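Side-chain contact in fructosyl amine: oxygen oxidoreductase (Aspergillus fumigatus, PDB 3DJE), which oxidatively deglycates fructosyl amino acids, using bound FAD as its cofactor: residues 21-24 with 25-29. Sequence-based numbering, arbitrary orientation.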
loop_
_atom_site.group_PDB
_atom_site.type_symbol
_atom_site.label_atom_id
_atom_site.label_comp_id
_atom_site.label_asym_id
_atom_site.label_seq_id
_atom_site.Cartn_x
_atom_site.Cartn_y
_atom_site.Cartn_z
ATOM N N THR A 21 -12.336 -6.961 1.866
ATOM C CA THR A 21 -13.008 -8.228 1.638
ATOM C C THR A 21 -14.114 -8.464 2.676
ATOM O O THR A 21 -15.234 -8.855 2.320
ATOM C CB THR A 21 -12.002 -9.387 1.589
ATOM O OG1 THR A 21 -11.047 -9.137 0.549
ATOM C CG2 THR A 21 -12.721 -10.686 1.247
ATOM N N ALA A 22 -13.807 -8.215 3.952
ATOM C CA ALA A 22 -14.793 -8.371 5.027
ATOM C C ALA A 22 -16.024 -7.497 4.783
ATOM O O ALA A 22 -17.168 -7.958 4.889
ATOM C CB ALA A 22 -14.158 -8.053 6.370
ATOM N N LEU A 23 -15.773 -6.241 4.420
ATOM C CA LEU A 23 -16.836 -5.280 4.141
ATOM C C LEU A 23 -17.709 -5.746 2.995
ATOM O O LEU A 23 -18.951 -5.735 3.104
ATOM C CB LEU A 23 -16.234 -3.906 3.833
ATOM C CG LEU A 23 -17.267 -2.832 3.468
ATOM C CD1 LEU A 23 -18.218 -2.567 4.648
ATOM C CD2 LEU A 23 -16.544 -1.553 3.008
ATOM N N HIS A 24 -17.074 -6.163 1.896
ATOM C CA HIS A 24 -17.836 -6.576 0.723
ATOM C C HIS A 24 -18.566 -7.894 0.911
ATOM O O HIS A 24 -19.685 -8.041 0.417
ATOM C CB HIS A 24 -16.989 -6.501 -0.536
ATOM C CG HIS A 24 -16.739 -5.095 -0.961
ATOM N ND1 HIS A 24 -17.723 -4.314 -1.530
ATOM C CD2 HIS A 24 -15.642 -4.305 -0.854
ATOM C CE1 HIS A 24 -17.232 -3.112 -1.789
ATOM N NE2 HIS A 24 -15.975 -3.080 -1.381
ATOM N N LEU A 25 -17.997 -8.810 1.687
ATOM C CA LEU A 25 -18.741 -10.031 2.022
ATOM C C LEU A 25 -20.011 -9.650 2.778
ATOM O O LEU A 25 -21.102 -10.160 2.465
ATOM C CB LEU A 25 -17.904 -10.988 2.877
ATOM C CG LEU A 25 -16.843 -11.787 2.124
ATOM C CD1 LEU A 25 -15.875 -12.437 3.118
ATOM C CD2 LEU A 25 -17.419 -12.859 1.187
ATOM N N ALA A 26 -19.868 -8.770 3.774
ATOM C CA ALA A 26 -20.997 -8.333 4.597
ATOM C C ALA A 26 -22.041 -7.637 3.727
ATOM O O ALA A 26 -23.243 -7.914 3.848
ATOM C CB ALA A 26 -20.534 -7.401 5.712
ATOM N N ARG A 27 -21.591 -6.764 2.829
ATOM C CA ARG A 27 -22.546 -6.067 1.930
ATOM C C ARG A 27 -23.285 -7.018 1.009
ATOM O O ARG A 27 -24.430 -6.750 0.617
ATOM C CB ARG A 27 -21.852 -4.979 1.110
ATOM C CG ARG A 27 -21.421 -3.808 1.953
ATOM C CD ARG A 27 -20.756 -2.772 1.055
ATOM N NE ARG A 27 -20.522 -1.524 1.761
ATOM C CZ ARG A 27 -19.965 -0.449 1.200
ATOM N NH1 ARG A 27 -19.591 -0.486 -0.076
ATOM N NH2 ARG A 27 -19.794 0.659 1.912
ATOM N N ARG A 28 -22.637 -8.124 0.667
ATOM C CA ARG A 28 -23.206 -9.081 -0.267
ATOM C C ARG A 28 -24.024 -10.170 0.432
ATOM O O ARG A 28 -24.493 -11.110 -0.211
ATOM C CB ARG A 28 -22.125 -9.617 -1.211
ATOM C CG ARG A 28 -21.671 -8.507 -2.170
ATOM C CD ARG A 28 -20.337 -8.767 -2.845
ATOM N NE ARG A 28 -20.378 -9.874 -3.792
ATOM C CZ ARG A 28 -19.547 -10.004 -4.823
ATOM N NH1 ARG A 28 -18.625 -9.084 -5.067
ATOM N NH2 ARG A 28 -19.646 -11.050 -5.619
ATOM N N GLY A 29 -24.214 -10.000 1.738
ATOM C CA GLY A 29 -25.175 -10.808 2.490
ATOM C C GLY A 29 -24.604 -11.912 3.343
ATOM O O GLY A 29 -25.361 -12.599 4.040
#
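Thr21, Ala22, Leu23 and His24 each accept a backbone hydrogen bond from the residue four places on, Leu25 to Arg28. Residues 21-27 form the last turns of helix 16-27, and Arg28 and Gly29 lead out of it. The bond from Leu25 N to Thr21 O is 2.8 Å long. At the C-terminal end the Arg28 N to His24 O bond, at 135°, is less straight than the three before it. Arg28 has left helical geometry, and its CB, CG and CD all pack against His24 O.

Leu23 and Arg27 make the main side-chain contact. Leu23 CG lies anti to the backbone N (chi1 178°), which carries the branched end to the guanidinium. CD2 sits over the centre of one guanidinium face, 4.0 Å from Arg27 CZ. CD1 is 3.8 Å from Arg27 NE. Arg27 and His24 lie side by side, pointing the same way, and meet where Arg27 NH1 is 3.9 Å from His24 CE1. Ring and guanidinium planes are 83° apart. Asp84 forms a salt bridge with Arg27 NH1, while His24 NE2 hydrogen-bonds to Pro371 O. On another side of the helix, Thr21 CG2 and Leu25 CD1 lie alongside each other at 4.1 Å. Both side chains pack against strand 9-12 and helix 373-382.

Gly29, with positive phi, is the C-prime residue of a Schellman motif: Gly29 N hydrogen-bonds to Ala26 O and Tyr30 N to Leu25 O. This ends helix 16-27, which links strands 9-12 and 33-37 in a Rossmann-type beta-alpha-beta unit, with FAD-binding Thr16 and Trp17 at the helix's N-terminal end.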